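Local structure of FOG-3 protein (Caenorhabditis elegans, 5TD6) at residues 8-16 against 25-33; 53-62 against 85-94. The protein specifies sperm fate in the nematode germline as an RNA-binding multimer, to which this piece contributes the BTG/Tob domain. The protein carries 2 engineered substitutions. All coordinates share one frame; numbering follows the deposited sequence.

Interaction 1 of 2, residues 8-16 against 25-33; sequences LVNFVCRYL and VGIFGAELG
Helix 2-13 and helix 22-41, the first two helices of the BTG/Tob domain, pack here as a splayed, roughly antiparallel pair in which Val9, Val12 and Cys13 on the first, with Leu16 in the turn that follows it, face Val25, Phe28, Gly29 and Leu32. The segment axes run at 143° to each other and approach to 9.6 Å. The backbones come nearest at Gly29, which has no side chain and lets Val9 CG1 and Cys13 SG close to its backbone: with CG1 anti to the backbone N (chi1 170°), Val9 lays that methyl 3.5 Å from Gly29 O, while its CG2 reaches Gly33 CA at 3.7 Å. Next to Gly29, the Phe28 ring meets Val12 CG1 at its edge, near the ring plane, and Leu16 CD1 obliquely, 3.6 Å from Phe28 CE2. Farther out, Leu16 CB lies beside Val25 CG2. Helix 65-71 also packs here, with Phe66 against Val12 and Ser69 against Phe28 and Leu32. On the outward side, Asn10 ND2 makes a weak hydrogen bond to Glu7 of the second subunit. Cys13 SG makes a sulfur-aromatic contact in the plane of the Phe28 ring, at its edge, 4.0 Å from CD2.

Interaction 2 of 2, residues 53-62 against 85-94; sequences EMKRMINTTT and PTNMIIFANP
Ile58 and Ile90 form a hydrogen-bonded antiparallel pair, Ile58 N to Ile90 O at 2.9 Å, with Asn59 opposite Ile89 as the non-hydrogen-bonded pair beside it; strand 58-59 lies at the edge of the domain's sheet. The tight part lies toward helix 53-56. Arg56 gives NE to Ala92 O at 2.9 Å and NH2 to Asn93 OD1 at 2.6 Å, the latter from well above the amide plane. The same amide turns ND2 to Glu53 OE2 at 2.7 Å, on the anti lone pair, its plane only 5° from that of the carboxylate. Glu53 OE1 forms a salt bridge with Arg100. Met57 CB lies over one face of the Phe91 ring, 3.5 Å from CE2, a CH-pi contact, and chi1 81° swings CG and the sulfur along the ring, SD approaching it obliquely; Met54 SD stands at the ring edge. With Arg56 cut back to an alanine, Ala92 O and Asn93 OD1 are likely to lose their charged donor and the Asn93 amide to turn more freely. Toward the other end, buried Thr60 OG1 accepts from Met88 N and donates to Pro85 O. Beyond it Thr61, Thr62, Thr86 and Asn87 are exposed; Thr61 OG1 accepts from Asn87 N at 2.7 Å, and Asn59 OD1 holds Thr61 N in an Asx turn. Both ends thus bond side chains to backbone, but the helix end adds charge, which probably strengthens its bonds.

In the fold
Interaction 1 is a buried helix-helix contact nearer the chain centre; interaction 2, their centres about 14 Å apart, is partly buried and adds the edge strand 58-59 and the helix before it to strand 89-93. Their chemistry differs accordingly: 8-16 against 25-33 is apolar packing eased by glycine, whereas 53-62 against 85-94 is held by backbone pairing, charged groups and threonine hydroxyls. Helix 2-13 links them. Leu8 packs on Ile58, Ile90 and Ala92, and Phe11 touches Met88, while Tyr15, just beyond the helix, lies against Pro85 and Met88. Phe40, from the later part of helix 22-41, also packs on Arg56 and Ala92, so both helices of interaction 1 reach the sheet.

Interaction 1 of 2, residues 8-16 against 25-33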
loop_
_atom_site.group_PDB
_atom_site.type_symbol
_atom_site.label_atom_id
_atom_site.label_comp_id
_atom_site.label_asym_id
_atom_site.label_seq_id
_atom_site.Cartn_x
_atom_site.Cartn_y
_atom_site.Cartn_z
ATOM N N LEU B 8 -6.364 0.166 -4.145
ATOM C CA LEU B 8 -7.730 0.456 -3.671
ATOM C C LEU B 8 -8.108 -0.509 -2.549
ATOM O O LEU B 8 -8.616 -0.101 -1.485
ATOM C CB LEU B 8 -8.748 0.353 -4.809
ATOM C CG LEU B 8 -10.019 1.221 -4.694
ATOM C CD1 LEU B 8 -10.864 1.238 -5.970
ATOM C CD2 LEU B 8 -10.872 0.827 -3.542
ATOM N N VAL B 9 -7.873 -1.794 -2.792
ATOM C CA VAL B 9 -8.218 -2.817 -1.799
ATOM C C VAL B 9 -7.462 -2.589 -0.500
ATOM O O VAL B 9 -8.016 -2.721 0.598
ATOM C CB VAL B 9 -7.906 -4.232 -2.311
ATOM C CG1 VAL B 9 -8.035 -5.241 -1.180
ATOM C CG2 VAL B 9 -8.844 -4.588 -3.463
ATOM N N ASN B 10 -6.197 -2.222 -0.620
ATOM C CA ASN B 10 -5.389 -2.052 0.583
ATOM C C ASN B 10 -5.798 -0.781 1.328
ATOM O O ASN B 10 -5.795 -0.749 2.560
ATOM C CB ASN B 10 -3.904 -2.075 0.234
ATOM C CG ASN B 10 -3.426 -3.481 -0.044
ATOM O OD1 ASN B 10 -4.189 -4.413 0.130
ATOM N ND2 ASN B 10 -2.180 -3.644 -0.450
ATOM N N PHE B 11 -6.192 0.246 0.585
ATOM C CA PHE B 11 -6.762 1.442 1.206
ATOM C C PHE B 11 -7.966 1.108 2.092
ATOM O O PHE B 11 -8.059 1.558 3.236
ATOM C CB PHE B 11 -7.186 2.454 0.136
ATOM C CG PHE B 11 -7.780 3.726 0.712
ATOM C CD1 PHE B 11 -6.964 4.757 1.147
ATOM C CD2 PHE B 11 -9.152 3.875 0.831
ATOM C CE1 PHE B 11 -7.493 5.918 1.658
ATOM C CE2 PHE B 11 -9.689 5.045 1.352
ATOM C CZ PHE B 11 -8.859 6.058 1.773
ATOM N N VAL B 12 -8.888 0.323 1.554
ATOM C CA VAL B 12 -10.074 -0.074 2.299
ATOM C C VAL B 12 -9.724 -0.960 3.504
ATOM O O VAL B 12 -10.251 -0.765 4.603
ATOM C CB VAL B 12 -11.075 -0.817 1.387
ATOM C CG1 VAL B 12 -12.290 -1.298 2.195
ATOM C CG2 VAL B 12 -11.520 0.096 0.242
ATOM N N CYS B 13 -8.840 -1.930 3.295
ATOM C CA CYS B 13 -8.434 -2.846 4.356
ATOM C C CYS B 13 -7.669 -2.168 5.489
ATOM O O CYS B 13 -7.662 -2.685 6.605
ATOM C CB CYS B 13 -7.600 -3.987 3.781
ATOM S SG CYS B 13 -8.623 -5.123 2.807
ATOM N N ARG B 14 -7.047 -1.018 5.230
ATOM C CA ARG B 14 -6.369 -0.300 6.318
ATOM C C ARG B 14 -7.359 0.229 7.363
ATOM O O ARG B 14 -6.949 0.600 8.472
ATOM C CB ARG B 14 -5.482 0.841 5.774
ATOM C CG ARG B 14 -4.161 0.295 5.135
ATOM C CD ARG B 14 -3.102 1.400 4.852
ATOM N NE ARG B 14 -3.478 2.354 3.791
ATOM C CZ ARG B 14 -3.303 2.151 2.479
ATOM N NH1 ARG B 14 -2.774 1.013 2.024
ATOM N NH2 ARG B 14 -3.648 3.093 1.612
ATOM N N TYR B 15 -8.654 0.257 7.031
ATOM C CA TYR B 15 -9.688 0.547 8.044
ATOM C C TYR B 15 -10.042 -0.692 8.878
ATOM O O TYR B 15 -10.646 -0.582 9.966
ATOM C CB TYR B 15 -10.972 1.076 7.400
ATOM C CG TYR B 15 -10.899 2.501 6.883
ATOM C CD1 TYR B 15 -11.003 3.588 7.743
ATOM C CD2 TYR B 15 -10.748 2.751 5.528
ATOM C CE1 TYR B 15 -10.945 4.896 7.261
ATOM C CE2 TYR B 15 -10.690 4.049 5.038
ATOM C CZ TYR B 15 -10.785 5.115 5.906
ATOM O OH TYR B 15 -10.725 6.399 5.409
ATOM N N LEU B 16 -9.689 -1.863 8.352
ATOM C CA LEU B 16 -10.075 -3.137 8.941
ATOM C C LEU B 16 -8.964 -3.758 9.774
ATOM O O LEU B 16 -9.255 -4.451 10.754
ATOM C CB LEU B 16 -10.505 -4.128 7.844
ATOM C CG LEU B 16 -11.575 -3.580 6.882
ATOM C CD1 LEU B 16 -11.994 -4.615 5.833
ATOM C CD2 LEU B 16 -12.793 -3.064 7.651
ATOM N N VAL B 25 -10.171 -10.733 6.847
ATOM C CA VAL B 25 -9.733 -9.533 6.125
ATOM C C VAL B 25 -9.058 -9.899 4.798
ATOM O O VAL B 25 -9.308 -9.266 3.764
ATOM C CB VAL B 25 -8.749 -8.673 6.958
ATOM C CG1 VAL B 25 -8.141 -7.571 6.099
ATOM C CG2 VAL B 25 -9.457 -8.062 8.134
ATOM N N GLY B 26 -8.211 -10.927 4.827
ATOM C CA GLY B 26 -7.504 -11.349 3.625
ATOM C C GLY B 26 -8.437 -11.842 2.537
ATOM O O GLY B 26 -8.193 -11.655 1.333
ATOM N N ILE B 27 -9.523 -12.469 2.959
ATOM C CA ILE B 27 -10.467 -13.070 2.028
ATOM C C ILE B 27 -11.397 -11.973 1.526
ATOM O O ILE B 27 -11.818 -11.965 0.371
ATOM C CB ILE B 27 -11.241 -14.237 2.700
ATOM C CG1 ILE B 27 -10.271 -15.377 3.009
ATOM C CG2 ILE B 27 -12.369 -14.753 1.813
ATOM C CD1 ILE B 27 -10.845 -16.467 3.864
ATOM N N PHE B 28 -11.689 -11.024 2.403
ATOM C CA PHE B 28 -12.437 -9.850 2.000
ATOM C C PHE B 28 -11.692 -9.070 0.915
ATOM O O PHE B 28 -12.286 -8.645 -0.076
ATOM C CB PHE B 28 -12.700 -8.962 3.203
ATOM C CG PHE B 28 -13.214 -7.607 2.849
ATOM C CD1 PHE B 28 -14.570 -7.398 2.625
ATOM C CD2 PHE B 28 -12.339 -6.536 2.733
ATOM C CE1 PHE B 28 -15.051 -6.128 2.311
ATOM C CE2 PHE B 28 -12.809 -5.264 2.410
ATOM C CZ PHE B 28 -14.163 -5.057 2.194
ATOM N N GLY B 29 -10.390 -8.886 1.099
ATOM C CA GLY B 29 -9.621 -8.108 0.148
ATOM C C GLY B 29 -9.516 -8.815 -1.192
ATOM O O GLY B 29 -9.527 -8.188 -2.257
ATOM N N ALA B 30 -9.408 -10.137 -1.144
ATOM C CA ALA B 30 -9.312 -10.921 -2.371
ATOM C C ALA B 30 -10.616 -10.821 -3.154
ATOM O O ALA B 30 -10.608 -10.591 -4.359
ATOM C CB ALA B 30 -8.984 -12.363 -2.058
ATOM N N GLU B 31 -11.734 -10.964 -2.453
ATOM C CA GLU B 31 -13.054 -10.862 -3.073
ATOM C C GLU B 31 -13.337 -9.473 -3.639
ATOM O O GLU B 31 -13.879 -9.335 -4.737
ATOM C CB GLU B 31 -14.139 -11.232 -2.069
ATOM C CG GLU B 31 -14.243 -12.714 -1.842
ATOM C CD GLU B 31 -14.620 -13.452 -3.116
ATOM O OE1 GLU B 31 -15.619 -13.068 -3.760
ATOM O OE2 GLU B 31 -13.903 -14.404 -3.479
ATOM N N LEU B 32 -12.979 -8.444 -2.881
ATOM C CA LEU B 32 -13.172 -7.081 -3.344
ATOM C C LEU B 32 -12.332 -6.834 -4.593
ATOM O O LEU B 32 -12.778 -6.193 -5.550
ATOM C CB LEU B 32 -12.808 -6.088 -2.242
ATOM C CG LEU B 32 -12.928 -4.618 -2.610
ATOM C CD1 LEU B 32 -14.380 -4.287 -2.930
ATOM C CD2 LEU B 32 -12.429 -3.776 -1.453
ATOM N N GLY B 33 -11.115 -7.364 -4.575
ATOM C CA GLY B 33 -10.196 -7.204 -5.674
ATOM C C GLY B 33 -10.782 -7.821 -6.928
ATOM O O GLY B 33 -10.755 -7.225 -7.998
#

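Interaction 2 of 2, residues 53-62 against 85-94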
loop_
_atom_site.group_PDB
_atom_site.type_symbol
_atom_site.label_atom_id
_atom_site.label_comp_id
_atom_site.label_asym_id
_atom_site.label_seq_id
_atom_site.Cartn_x
_atom_site.Cartn_y
_atom_site.Cartn_z
ATOM N N GLU B 53 -14.054 7.100 -15.796
ATOM C CA GLU B 53 -13.811 7.446 -14.393
ATOM C C GLU B 53 -15.067 7.382 -13.517
ATOM O O GLU B 53 -15.040 6.876 -12.386
ATOM C CB GLU B 53 -13.189 8.843 -14.325
ATOM C CG GLU B 53 -13.422 9.595 -13.042
ATOM C CD GLU B 53 -12.538 10.812 -12.940
ATOM O OE1 GLU B 53 -13.067 11.941 -12.862
ATOM O OE2 GLU B 53 -11.305 10.634 -12.927
ATOM N N MET B 54 -16.171 7.883 -14.048
ATOM C CA MET B 54 -17.403 7.939 -13.286
ATOM C C MET B 54 -18.003 6.557 -13.116
ATOM O O MET B 54 -18.494 6.219 -12.042
ATOM C CB MET B 54 -18.400 8.883 -13.962
ATOM C CG MET B 54 -17.946 10.330 -13.945
ATOM S SD MET B 54 -17.651 10.892 -12.252
ATOM C CE MET B 54 -19.290 10.668 -11.561
ATOM N N LYS B 55 -17.972 5.756 -14.174
ATOM C CA LYS B 55 -18.523 4.408 -14.091
ATOM C C LYS B 55 -17.790 3.549 -13.073
ATOM O O LYS B 55 -18.355 2.594 -12.546
ATOM C CB LYS B 55 -18.481 3.711 -15.453
ATOM C CG LYS B 55 -19.815 3.051 -15.811
ATOM C CD LYS B 55 -19.662 1.594 -16.255
ATOM C CE LYS B 55 -21.033 0.919 -16.335
ATOM N NZ LYS B 55 -20.969 -0.564 -16.196
ATOM N N ARG B 56 -16.530 3.883 -12.796
ATOM C CA ARG B 56 -15.700 3.041 -11.940
ATOM C C ARG B 56 -15.753 3.439 -10.477
ATOM O O ARG B 56 -15.473 2.619 -9.598
ATOM C CB ARG B 56 -14.249 3.062 -12.437
ATOM C CG ARG B 56 -14.050 2.241 -13.712
ATOM C CD ARG B 56 -12.567 2.093 -14.081
ATOM N NE ARG B 56 -11.893 3.383 -14.186
ATOM C CZ ARG B 56 -11.616 3.980 -15.338
ATOM N NH1 ARG B 56 -11.967 3.402 -16.485
ATOM N NH2 ARG B 56 -10.987 5.148 -15.346
ATOM N N MET B 57 -16.112 4.692 -10.213
ATOM C CA MET B 57 -16.084 5.209 -8.854
ATOM C C MET B 57 -16.939 4.364 -7.919
ATOM O O MET B 57 -17.973 3.825 -8.317
ATOM C CB MET B 57 -16.564 6.663 -8.821
ATOM C CG MET B 57 -18.068 6.834 -8.828
ATOM S SD MET B 57 -18.551 8.574 -8.876
ATOM C CE MET B 57 -19.883 8.586 -7.673
ATOM N N ILE B 58 -16.483 4.223 -6.682
ATOM C CA ILE B 58 -17.276 3.495 -5.702
ATOM C C ILE B 58 -17.497 4.351 -4.471
ATOM O O ILE B 58 -16.773 5.313 -4.221
ATOM C CB ILE B 58 -16.634 2.154 -5.283
ATOM C CG1 ILE B 58 -15.276 2.380 -4.619
ATOM C CG2 ILE B 58 -16.533 1.205 -6.475
ATOM C CD1 ILE B 58 -14.544 1.098 -4.301
ATOM N N ASN B 59 -18.557 4.016 -3.741
ATOM C CA ASN B 59 -19.014 4.746 -2.556
ATOM C C ASN B 59 -19.074 3.782 -1.372
ATOM O O ASN B 59 -19.744 2.748 -1.445
ATOM C CB ASN B 59 -20.382 5.372 -2.840
ATOM C CG ASN B 59 -20.899 6.244 -1.699
ATOM O OD1 ASN B 59 -21.040 5.800 -0.551
ATOM N ND2 ASN B 59 -21.195 7.496 -2.024
ATOM N N THR B 60 -18.375 4.104 -0.285
ATOM C CA THR B 60 -18.250 3.162 0.829
ATOM C C THR B 60 -19.595 2.833 1.489
ATOM O O THR B 60 -19.729 1.828 2.198
ATOM C CB THR B 60 -17.288 3.685 1.911
ATOM O OG1 THR B 60 -17.760 4.939 2.418
ATOM C CG2 THR B 60 -15.870 3.850 1.343
ATOM N N THR B 61 -20.592 3.671 1.244
ATOM C CA THR B 61 -21.914 3.431 1.802
ATOM C C THR B 61 -22.846 2.755 0.797
ATOM O O THR B 61 -23.449 1.721 1.096
ATOM C CB THR B 61 -22.563 4.743 2.269
ATOM O OG1 THR B 61 -21.828 5.273 3.381
ATOM C CG2 THR B 61 -24.006 4.497 2.680
ATOM N N THR B 62 -22.950 3.331 -0.400
ATOM C CA THR B 62 -23.978 2.908 -1.344
ATOM C C THR B 62 -23.542 1.875 -2.386
ATOM O O THR B 62 -24.389 1.310 -3.077
ATOM C CB THR B 62 -24.556 4.122 -2.084
ATOM O OG1 THR B 62 -23.585 4.655 -2.993
ATOM C CG2 THR B 62 -24.966 5.191 -1.084
ATOM N N PRO B 85 -15.535 4.277 6.536
ATOM C CA PRO B 85 -16.102 5.629 6.584
ATOM C C PRO B 85 -17.428 5.700 5.835
ATOM O O PRO B 85 -17.636 4.932 4.909
ATOM C CB PRO B 85 -15.036 6.481 5.889
ATOM C CG PRO B 85 -14.338 5.522 4.973
ATOM C CD PRO B 85 -14.311 4.220 5.717
ATOM N N THR B 86 -18.318 6.603 6.228
ATOM C CA THR B 86 -19.593 6.724 5.534
ATOM C C THR B 86 -19.475 7.696 4.360
ATOM O O THR B 86 -18.852 8.748 4.476
ATOM C CB THR B 86 -20.722 7.183 6.489
ATOM O OG1 THR B 86 -20.583 8.583 6.773
ATOM C CG2 THR B 86 -20.671 6.400 7.786
ATOM N N ASN B 87 -20.055 7.307 3.228
ATOM C CA ASN B 87 -20.157 8.146 2.036
ATOM C C ASN B 87 -18.825 8.703 1.514
ATOM O O ASN B 87 -18.759 9.822 1.012
ATOM C CB ASN B 87 -21.133 9.295 2.295
ATOM C CG ASN B 87 -22.548 8.801 2.554
ATOM O OD1 ASN B 87 -23.036 7.901 1.869
ATOM N ND2 ASN B 87 -23.202 9.373 3.557
ATOM N N MET B 88 -17.772 7.905 1.614
ATOM C CA MET B 88 -16.527 8.227 0.921
ATOM C C MET B 88 -16.573 7.741 -0.525
ATOM O O MET B 88 -16.998 6.617 -0.795
ATOM C CB MET B 88 -15.349 7.610 1.648
ATOM C CG MET B 88 -14.028 7.852 0.969
ATOM S SD MET B 88 -12.754 7.106 1.964
ATOM C CE MET B 88 -12.597 8.280 3.315
ATOM N N ILE B 89 -16.158 8.595 -1.458
ATOM C CA ILE B 89 -16.147 8.218 -2.864
ATOM C C ILE B 89 -14.701 7.988 -3.294
ATOM O O ILE B 89 -13.850 8.850 -3.095
ATOM C CB ILE B 89 -16.812 9.286 -3.757
ATOM C CG1 ILE B 89 -18.255 9.547 -3.300
ATOM C CG2 ILE B 89 -16.810 8.857 -5.214
ATOM C CD1 ILE B 89 -18.760 10.916 -3.664
ATOM N N ILE B 90 -14.433 6.806 -3.841
ATOM C CA ILE B 90 -13.080 6.384 -4.218
ATOM C C ILE B 90 -13.028 6.105 -5.715
ATOM O O ILE B 90 -13.910 5.449 -6.267
ATOM C CB ILE B 90 -12.647 5.122 -3.445
ATOM C CG1 ILE B 90 -12.894 5.318 -1.949
ATOM C CG2 ILE B 90 -11.165 4.793 -3.700
ATOM C CD1 ILE B 90 -12.632 4.073 -1.113
ATOM N N PHE B 91 -12.008 6.646 -6.369
ATOM C CA PHE B 91 -11.827 6.511 -7.810
ATOM C C PHE B 91 -10.569 5.701 -8.081
ATOM O O PHE B 91 -9.567 5.838 -7.370
ATOM C CB PHE B 91 -11.689 7.884 -8.495
ATOM C CG PHE B 91 -12.923 8.749 -8.417
ATOM C CD1 PHE B 91 -13.234 9.449 -7.259
ATOM C CD2 PHE B 91 -13.756 8.886 -9.512
ATOM C CE1 PHE B 91 -14.359 10.252 -7.196
ATOM C CE2 PHE B 91 -14.890 9.687 -9.453
ATOM C CZ PHE B 91 -15.191 10.368 -8.291
ATOM N N ALA B 92 -10.624 4.868 -9.109
ATOM C CA ALA B 92 -9.454 4.155 -9.586
ATOM C C ALA B 92 -9.393 4.300 -11.099
ATOM O O ALA B 92 -10.279 3.833 -11.816
ATOM C CB ALA B 92 -9.497 2.694 -9.170
ATOM N N ASN B 93 -8.354 4.993 -11.562
ATOM C CA ASN B 93 -8.042 5.181 -12.968
ATOM C C ASN B 93 -6.647 4.620 -13.271
ATOM O O ASN B 93 -5.831 4.476 -12.355
ATOM C CB ASN B 93 -8.060 6.668 -13.331
ATOM C CG ASN B 93 -9.430 7.304 -13.185
ATOM O OD1 ASN B 93 -10.460 6.631 -13.262
ATOM N ND2 ASN B 93 -9.444 8.627 -12.998
ATOM N N PRO B 94 -6.352 4.345 -14.552
ATOM C CA PRO B 94 -4.965 4.022 -14.911
ATOM C C PRO B 94 -3.989 5.053 -14.322
ATOM O O PRO B 94 -4.133 6.247 -14.559
ATOM C CB PRO B 94 -4.981 4.058 -16.438
ATOM C CG PRO B 94 -6.398 3.655 -16.799
ATOM C CD PRO B 94 -7.264 4.262 -15.717
HETATM O O HOH W 1 -12.620 5.885 -11.267
#